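Local coordinates for telomere length regulator taz1 (Schizosaccharomyces pombe, PDB 4ZMI), which binds double-stranded telomeric DNA and regulates telomere length and function, here represented by its helical domain, at residues A[16-21]-A[59-64]; A[127-132]-A[177-182]; A[184-187]-A[191-194]. All coordinates share one frame; numbering follows the deposited sequence.

Interaction 1 of 3, residues A[16-21]-A[59-64]; sequences QNIANM and YEFNEQ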
loop_
_atom_site.group_PDB
_atom_site.type_symbol
_atom_site.label_atom_id
_atom_site.label_comp_id
_atom_site.label_asym_id
_atom_site.label_seq_id
_atom_site.Cartn_x
_atom_site.Cartn_y
_atom_site.Cartn_z
ATOM N N GLN A 16 7.232 -18.302 -2.297
ATOM C CA GLN A 16 6.467 -18.621 -3.492
ATOM C C GLN A 16 5.110 -19.223 -3.134
ATOM O O GLN A 16 4.117 -18.956 -3.808
ATOM C CB GLN A 16 7.252 -19.541 -4.424
ATOM C CG GLN A 16 7.020 -19.252 -5.904
ATOM C CD GLN A 16 7.943 -18.174 -6.448
ATOM O OE1 GLN A 16 9.092 -18.050 -6.014
ATOM N NE2 GLN A 16 7.447 -17.391 -7.405
ATOM N N ASN A 17 5.059 -19.998 -2.054
ATOM C CA ASN A 17 3.808 -20.632 -1.643
ATOM C C ASN A 17 2.742 -19.669 -1.124
ATOM O O ASN A 17 1.585 -19.744 -1.525
ATOM C CB ASN A 17 4.049 -21.733 -0.610
ATOM C CG ASN A 17 2.752 -22.373 -0.139
ATOM O OD1 ASN A 17 2.314 -22.160 0.996
ATOM N ND2 ASN A 17 2.119 -23.146 -1.023
ATOM N N ILE A 18 3.129 -18.784 -0.212
ATOM C CA ILE A 18 2.201 -17.794 0.308
ATOM C C ILE A 18 1.776 -16.873 -0.822
ATOM O O ILE A 18 0.606 -16.488 -0.922
ATOM C CB ILE A 18 2.835 -16.965 1.430
ATOM C CG1 ILE A 18 3.143 -17.849 2.651
ATOM C CG2 ILE A 18 1.952 -15.755 1.777
ATOM C CD1 ILE A 18 1.934 -18.610 3.176
ATOM N N ALA A 19 2.732 -16.535 -1.683
ATOM C CA ALA A 19 2.434 -15.750 -2.871
ATOM C C ALA A 19 1.333 -16.397 -3.711
ATOM O O ALA A 19 0.445 -15.703 -4.215
ATOM C CB ALA A 19 3.687 -15.532 -3.703
ATOM N N ASN A 20 1.381 -17.721 -3.853
ATOM C CA ASN A 20 0.367 -18.437 -4.631
ATOM C C ASN A 20 -1.037 -18.338 -4.044
ATOM O O ASN A 20 -1.984 -17.987 -4.751
ATOM C CB ASN A 20 0.743 -19.909 -4.826
ATOM C CG ASN A 20 1.716 -20.113 -5.961
ATOM O OD1 ASN A 20 1.936 -19.210 -6.770
ATOM N ND2 ASN A 20 2.307 -21.306 -6.032
ATOM N N MET A 21 -1.175 -18.650 -2.758
ATOM C CA MET A 21 -2.462 -18.504 -2.083
ATOM C C MET A 21 -2.914 -17.044 -2.154
ATOM O O MET A 21 -4.108 -16.750 -2.190
ATOM C CB MET A 21 -2.369 -18.957 -0.623
ATOM C CG MET A 21 -1.722 -20.318 -0.424
ATOM S SD MET A 21 -1.060 -20.490 1.248
ATOM C CE MET A 21 -2.545 -20.300 2.236
ATOM N N TYR A 59 -9.113 -12.005 6.051
ATOM C CA TYR A 59 -8.410 -11.468 7.214
ATOM C C TYR A 59 -7.539 -12.505 7.936
ATOM O O TYR A 59 -6.482 -12.146 8.470
ATOM C CB TYR A 59 -9.378 -10.779 8.188
ATOM C CG TYR A 59 -9.862 -9.415 7.718
ATOM C CD1 TYR A 59 -10.698 -9.294 6.611
ATOM C CD2 TYR A 59 -9.490 -8.244 8.383
ATOM C CE1 TYR A 59 -11.147 -8.051 6.171
ATOM C CE2 TYR A 59 -9.938 -6.989 7.946
ATOM C CZ TYR A 59 -10.767 -6.905 6.836
ATOM O OH TYR A 59 -11.228 -5.683 6.382
ATOM N N GLU A 60 -7.952 -13.776 7.952
ATOM C CA GLU A 60 -7.124 -14.801 8.603
ATOM C C GLU A 60 -5.821 -15.036 7.840
ATOM O O GLU A 60 -4.755 -15.158 8.445
ATOM C CB GLU A 60 -7.875 -16.129 8.829
ATOM C CG GLU A 60 -8.010 -17.003 7.584
ATOM C CD GLU A 60 -8.514 -18.394 7.885
ATOM O OE1 GLU A 60 -7.993 -19.009 8.839
ATOM O OE2 GLU A 60 -9.421 -18.872 7.168
ATOM N N PHE A 61 -5.896 -15.088 6.514
ATOM C CA PHE A 61 -4.688 -15.248 5.726
ATOM C C PHE A 61 -3.750 -14.052 5.928
ATOM O O PHE A 61 -2.535 -14.225 6.058
ATOM C CB PHE A 61 -5.034 -15.408 4.259
ATOM C CG PHE A 61 -3.836 -15.530 3.366
ATOM C CD1 PHE A 61 -3.092 -16.693 3.347
ATOM C CD2 PHE A 61 -3.466 -14.491 2.533
ATOM C CE1 PHE A 61 -1.995 -16.811 2.521
ATOM C CE2 PHE A 61 -2.371 -14.604 1.701
ATOM C CZ PHE A 61 -1.635 -15.763 1.695
ATOM N N ASN A 62 -4.319 -12.847 5.973
ATOM C CA ASN A 62 -3.534 -11.636 6.192
ATOM C C ASN A 62 -2.938 -11.592 7.574
ATOM O O ASN A 62 -1.836 -11.111 7.761
ATOM C CB ASN A 62 -4.396 -10.394 5.976
ATOM C CG ASN A 62 -3.690 -9.120 6.355
ATOM O OD1 ASN A 62 -3.912 -8.578 7.435
ATOM N ND2 ASN A 62 -2.849 -8.618 5.459
ATOM N N GLU A 63 -3.691 -12.085 8.544
ATOM C CA GLU A 63 -3.209 -12.203 9.907
ATOM C C GLU A 63 -1.973 -13.108 10.020
ATOM O O GLU A 63 -0.995 -12.722 10.664
ATOM C CB GLU A 63 -4.312 -12.738 10.811
ATOM C CG GLU A 63 -3.860 -12.997 12.233
ATOM C CD GLU A 63 -3.919 -11.752 13.079
ATOM O OE1 GLU A 63 -4.498 -10.751 12.603
ATOM O OE2 GLU A 63 -3.392 -11.781 14.213
ATOM N N GLN A 64 -2.017 -14.300 9.416
ATOM C CA GLN A 64 -0.877 -15.225 9.473
ATOM C C GLN A 64 0.315 -14.561 8.811
ATOM O O GLN A 64 1.408 -14.534 9.370
ATOM C CB GLN A 64 -1.168 -16.580 8.791
ATOM C CG GLN A 64 0.020 -17.589 8.862
ATOM C CD GLN A 64 0.032 -18.642 7.740
ATOM O OE1 GLN A 64 -0.979 -18.872 7.071
ATOM N NE2 GLN A 64 1.187 -19.277 7.533
#

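Interaction 2 of 3, residues A[127-132]-A[177-182]; sequences ALLSAD and DALNVV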
loop_
_atom_site.group_PDB
_atom_site.type_symbol
_atom_site.label_atom_id
_atom_site.label_comp_id
_atom_site.label_asym_id
_atom_site.label_seq_id
_atom_site.Cartn_x
_atom_site.Cartn_y
_atom_site.Cartn_z
ATOM N N ALA A 127 6.312 3.116 -2.989
ATOM C CA ALA A 127 6.551 3.377 -4.410
ATOM C C ALA A 127 7.185 4.737 -4.604
ATOM O O ALA A 127 8.167 4.878 -5.328
ATOM C CB ALA A 127 5.246 3.291 -5.207
ATOM N N LEU A 128 6.641 5.744 -3.937
ATOM C CA LEU A 128 7.199 7.083 -4.065
ATOM C C LEU A 128 8.632 7.176 -3.569
ATOM O O LEU A 128 9.407 8.006 -4.048
ATOM C CB LEU A 128 6.333 8.099 -3.325
ATOM C CG LEU A 128 4.961 8.426 -3.925
ATOM C CD1 LEU A 128 4.260 9.482 -3.077
ATOM C CD2 LEU A 128 5.103 8.915 -5.364
ATOM N N LEU A 129 8.984 6.342 -2.593
ATOM C CA LEU A 129 10.318 6.393 -1.996
ATOM C C LEU A 129 11.295 5.591 -2.833
ATOM O O LEU A 129 12.482 5.855 -2.828
ATOM C CB LEU A 129 10.300 5.844 -0.570
ATOM C CG LEU A 129 9.680 6.763 0.477
ATOM C CD1 LEU A 129 9.246 5.951 1.683
ATOM C CD2 LEU A 129 10.663 7.821 0.891
ATOM N N SER A 130 10.774 4.607 -3.551
ATOM C CA SER A 130 11.605 3.671 -4.284
ATOM C C SER A 130 12.123 4.272 -5.570
ATOM O O SER A 130 13.272 4.077 -5.937
ATOM C CB SER A 130 10.786 2.445 -4.637
ATOM O OG SER A 130 10.524 1.696 -3.481
ATOM N N ALA A 131 11.256 4.987 -6.272
ATOM C CA ALA A 131 11.601 5.450 -7.601
ATOM C C ALA A 131 12.742 6.464 -7.627
ATOM O O ALA A 131 12.613 7.581 -7.128
ATOM C CB ALA A 131 10.380 6.017 -8.294
ATOM N N ASP A 132 13.871 6.049 -8.185
ATOM C CA ASP A 132 14.843 6.990 -8.721
ATOM C C ASP A 132 14.636 6.931 -10.218
ATOM O O ASP A 132 14.515 7.952 -10.901
ATOM C CB ASP A 132 16.289 6.608 -8.360
ATOM C CG ASP A 132 16.502 5.124 -8.269
ATOM O OD1 ASP A 132 17.246 4.676 -7.363
ATOM O OD2 ASP A 132 15.933 4.407 -9.111
ATOM N N ASP A 177 13.409 13.136 7.933
ATOM C CA ASP A 177 14.785 13.222 7.461
ATOM C C ASP A 177 15.250 11.864 6.990
ATOM O O ASP A 177 15.836 11.734 5.918
ATOM C CB ASP A 177 15.701 13.699 8.569
ATOM C CG ASP A 177 16.306 15.024 8.264
ATOM O OD1 ASP A 177 15.872 16.007 8.892
ATOM O OD2 ASP A 177 17.196 15.083 7.382
ATOM N N ALA A 178 14.962 10.860 7.814
ATOM C CA ALA A 178 15.313 9.477 7.547
ATOM C C ALA A 178 14.856 9.044 6.163
ATOM O O ALA A 178 15.550 8.300 5.469
ATOM C CB ALA A 178 14.707 8.579 8.610
ATOM N N LEU A 179 13.694 9.523 5.746
ATOM C CA LEU A 179 13.214 9.189 4.414
ATOM C C LEU A 179 14.214 9.638 3.361
ATOM O O LEU A 179 14.371 8.977 2.337
ATOM C CB LEU A 179 11.849 9.817 4.142
ATOM C CG LEU A 179 10.698 9.462 5.083
ATOM C CD1 LEU A 179 9.400 9.988 4.523
ATOM C CD2 LEU A 179 10.610 7.981 5.211
ATOM N N ASN A 180 14.890 10.757 3.608
ATOM C CA ASN A 180 15.889 11.256 2.655
ATOM C C ASN A 180 17.087 10.318 2.546
ATOM O O ASN A 180 17.824 10.341 1.563
ATOM C CB ASN A 180 16.362 12.658 3.040
ATOM C CG ASN A 180 15.261 13.701 2.922
ATOM O OD1 ASN A 180 14.480 13.701 1.964
ATOM N ND2 ASN A 180 15.194 14.598 3.901
ATOM N N VAL A 181 17.266 9.491 3.569
ATOM C CA VAL A 181 18.380 8.562 3.631
ATOM C C VAL A 181 18.068 7.267 2.870
ATOM O O VAL A 181 18.977 6.618 2.341
ATOM C CB VAL A 181 18.781 8.290 5.109
ATOM C CG1 VAL A 181 19.477 6.950 5.288
ATOM C CG2 VAL A 181 19.641 9.427 5.644
ATOM N N VAL A 182 16.787 6.898 2.789
ATOM C CA VAL A 182 16.420 5.641 2.137
ATOM C C VAL A 182 15.776 5.788 0.762
ATOM O O VAL A 182 15.541 4.794 0.079
ATOM C CB VAL A 182 15.485 4.812 3.013
ATOM C CG1 VAL A 182 16.079 4.677 4.406
ATOM C CG2 VAL A 182 14.092 5.462 3.077
#

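Interaction 3 of 3, residues A[184-187]-A[191-194]; sequences GQVW and KICD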
loop_
_atom_site.group_PDB
_atom_site.type_symbol
_atom_site.label_atom_id
_atom_site.label_comp_id
_atom_site.label_asym_id
_atom_site.label_seq_id
_atom_site.Cartn_x
_atom_site.Cartn_y
_atom_site.Cartn_z
ATOM N N GLY A 184 14.830 7.005 -3.295
ATOM C CA GLY A 184 15.463 7.088 -4.600
ATOM C C GLY A 184 15.664 8.531 -5.038
ATOM O O GLY A 184 15.484 9.460 -4.253
ATOM N N GLN A 185 16.026 8.723 -6.298
ATOM C CA GLN A 185 16.337 10.047 -6.817
ATOM C C GLN A 185 15.145 10.987 -6.793
ATOM O O GLN A 185 15.278 12.153 -6.427
ATOM C CB GLN A 185 16.887 9.969 -8.246
ATOM C CG GLN A 185 17.348 11.315 -8.807
ATOM C CD GLN A 185 17.666 11.262 -10.294
ATOM O OE1 GLN A 185 17.783 10.183 -10.880
ATOM N NE2 GLN A 185 17.801 12.435 -10.913
ATOM N N VAL A 186 13.983 10.484 -7.182
ATOM C CA VAL A 186 12.840 11.352 -7.400
ATOM C C VAL A 186 12.425 12.074 -6.126
ATOM O O VAL A 186 12.036 13.242 -6.162
ATOM C CB VAL A 186 11.650 10.572 -7.953
ATOM C CG1 VAL A 186 10.534 11.531 -8.322
ATOM C CG2 VAL A 186 12.075 9.764 -9.168
ATOM N N TRP A 187 12.521 11.375 -5.000
ATOM C CA TRP A 187 12.055 11.913 -3.732
ATOM C C TRP A 187 12.788 13.178 -3.350
ATOM O O TRP A 187 12.168 14.179 -3.001
ATOM C CB TRP A 187 12.224 10.885 -2.633
ATOM C CG TRP A 187 11.675 11.312 -1.302
ATOM C CD1 TRP A 187 12.336 11.992 -0.316
ATOM C CD2 TRP A 187 10.367 11.049 -0.796
ATOM N NE1 TRP A 187 11.516 12.171 0.767
ATOM C CE2 TRP A 187 10.299 11.599 0.498
ATOM C CE3 TRP A 187 9.240 10.415 -1.314
ATOM C CZ2 TRP A 187 9.149 11.544 1.273
ATOM C CZ3 TRP A 187 8.095 10.348 -0.536
ATOM C CH2 TRP A 187 8.058 10.908 0.742
ATOM N N LYS A 191 11.581 17.244 -4.704
ATOM C CA LYS A 191 11.095 17.717 -3.408
ATOM C C LYS A 191 9.740 17.098 -3.052
ATOM O O LYS A 191 8.813 17.806 -2.647
ATOM C CB LYS A 191 10.970 19.239 -3.421
ATOM C CG LYS A 191 12.216 19.958 -3.924
ATOM C CD LYS A 191 13.246 20.150 -2.823
ATOM C CE LYS A 191 14.265 21.213 -3.233
ATOM N NZ LYS A 191 15.317 21.436 -2.204
ATOM N N ILE A 192 9.633 15.782 -3.226
ATOM C CA ILE A 192 8.360 15.078 -3.077
ATOM C C ILE A 192 7.714 15.280 -1.705
ATOM O O ILE A 192 6.502 15.449 -1.608
ATOM C CB ILE A 192 8.513 13.584 -3.398
ATOM C CG1 ILE A 192 8.933 13.421 -4.849
ATOM C CG2 ILE A 192 7.211 12.857 -3.208
ATOM C CD1 ILE A 192 7.903 14.005 -5.799
ATOM N N CYS A 193 8.522 15.303 -0.653
ATOM C CA CYS A 193 7.982 15.394 0.698
ATOM C C CYS A 193 7.205 16.680 0.901
ATOM O O CYS A 193 6.151 16.693 1.547
ATOM C CB CYS A 193 9.089 15.295 1.747
ATOM S SG CYS A 193 8.415 15.096 3.423
ATOM N N ASP A 194 7.742 17.760 0.343
ATOM C CA ASP A 194 7.110 19.069 0.412
ATOM C C ASP A 194 5.803 19.041 -0.360
ATOM O O ASP A 194 4.799 19.621 0.083
ATOM C CB ASP A 194 8.052 20.139 -0.129
ATOM C CG ASP A 194 9.262 20.339 0.755
ATOM O OD1 ASP A 194 9.103 20.312 1.995
ATOM O OD2 ASP A 194 10.372 20.514 0.212
HETATM O O HOH W 1 11.454 15.349 -0.696
#

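Interaction 1 of 3, residues A[16-21]-A[59-64]
Phe61 reaches from helix 52-68 to helix 5-35 and meets Ile18 and Met21 there. Most of the contact is apolar. CG2 of Ile18 lies 3.6 Å from CZ of Phe61, and the two side chains run past each other in opposite directions. On the ring side, CG of Phe61 is anti to its backbone N (chi1 178°), which sends the ring out across the gap between the helices. Met21 meets the neighbouring ring carbon, with its CE 3.5 Å from CE1 of Phe61. Its CB also packs on CE1, at 3.8 Å. The bend at chi3 (61°) turns the methyl of Met21 back along the CD1-CE1 side of the ring.

The two helical segments run nearly antiparallel, at 160°, with their axes 11.9 Å apart at closest approach. They belong to the helical domain of Taz1, assigned by sequence to the TRF family. At this separation the side chains do the bridging, and the nearest CA atoms, of Met21 and Phe61, are still 8.7 Å apart.

The sulfur adds a Met-aromatic contact. SD of Met21 stands 5.3 Å from the centroid of the Phe61 ring and approaches it obliquely.

One polar atom also meets the ring. The backbone O of Ile18 lies at the ring edge, close to its plane, 3.5 Å from CZ of Phe61. With an alanine in place of Phe61, Ile18 CG2 and Met21 CE would probably lose their aromatic partner and a gap would be likely to open between the helices.

Beyond the two segments, Phe61 packs edge-to-face with the ring of Phe104 from helix 95-107. It also touches Ala22 and Lys25, further along helix 5-35.

Interaction 2 of 3, residues A[127-132]-A[177-182]
Leu129, near the end of helix 118-130, sets its CD2 against Leu179 of helix 176-182. The contact is buried and small, covering 138 Å² over both sides. No hydrogen bond crosses between the segments.

Along 177-182, Leu179 is the first residue to touch. Its CB lies 4.0 Å from CD2 of Leu129, and the two leucine side chains cross at about a right angle. The same methyl of Leu129 also comes within 4.1 Å of the backbone O of Leu179. It therefore sits against the base of Leu179, at CB and the carbonyl, while the rest of that side chain runs on. The side chain of Leu129 starts out toward helix 176-182, and with CG anti to the carbonyl carbon (chi1 -75°) its CD2 reaches Leu179.

This is helix-end packing within the helical domain. Helix 118-130 is finishing here, and Ala131 is the first residue to leave helical geometry. Trp187 of the following helix 185-189 touches both Leu129 and Leu179, so the two leucines share an aromatic neighbour. Tyr173 packs on Leu179 and Val182. It belongs to the magnesium site seen in this structure.

Val182 ends the helix and brings the backbones closest, with its CA 7.4 Å from CA of Leu129. The nearest atoms of this pair are the two carbonyl oxygens, Leu129 O and Val182 O, 4.4 Å apart. CG2 of Val182 stays 4.7 Å from CD2 of Leu129. The Val182 side chain also touches Lys83 of helix 78-83.

Interaction 3 of 3, residues A[184-187]-A[191-194]
Trp187 turns its indole toward the start of helix 192-203, where Ile192 and Cys193 meet it. CG of Trp187 is anti to the backbone N (chi1 -176°). The side chain starts out away from the next helix, yet its ring system comes back to it. CB of Ile192 lies over one face of the indole, 3.8 Å above the plane and offset toward the rim. Backbone N of Cys193 lies over the same face, also displaced toward the rim.

The Ile192 side chain crosses the indole obliquely and takes the CE3-CZ3 side, with its CG2 3.7 Å from CE3 of Trp187. Its other branch goes elsewhere: CG1 packs 3.4 Å from the backbone O of Val186. Cys193 meets the indole on its NE1 side, where its CB is 3.8 Å from CZ2 of Trp187. Its SG adds a sulfur-aromatic contact, 5.4 Å from the centroid of the six-membered ring and oblique to it. Leu128, Leu129 and Leu179 also pack on Trp187, tying the indole to helices 118-130 and 176-182.

The carbonyl of Trp187 also links the two helices. N of Ile192 donates to O of Trp187 over 3.0 Å, with an N-H...O angle of 153°. Water 1 donates to the same oxygen at 2.7 Å and accepts from N of Cys193. This oxygen thus takes two hydrogen bonds, and the water links it to the first turn of the next helix.

Lys191 has positive phi (49°) and is the C' residue of a Schellman motif that ends helix 185-189. The bond from Ile192 N to Trp187 O is one of the motif's two bonds. Lys191 is also the N-cap of helix 192-203, so one tight turn joins two consecutive helices of the domain.

In the fold
Interactions 2 and 3 are neighbours, with centres 7 Å apart. Two probable backbone hydrogen bonds join them: Gly184 N to Leu129 O at 2.7 Å, and Val186 N to Ala131 O at 3.2 Å. Helix 176-182 leads directly into helix 185-189, so the two contacts follow each other along the chain. The magnesium ion lies about 8 Å from the side chain of Leu179 in interaction 2 and about 12 Å from that of Trp187 in interaction 3. Interaction 1 is separate. Its centre is 28 Å from that of interaction 2 and 33 Å from that of interaction 3, across the chain's centre from the latter.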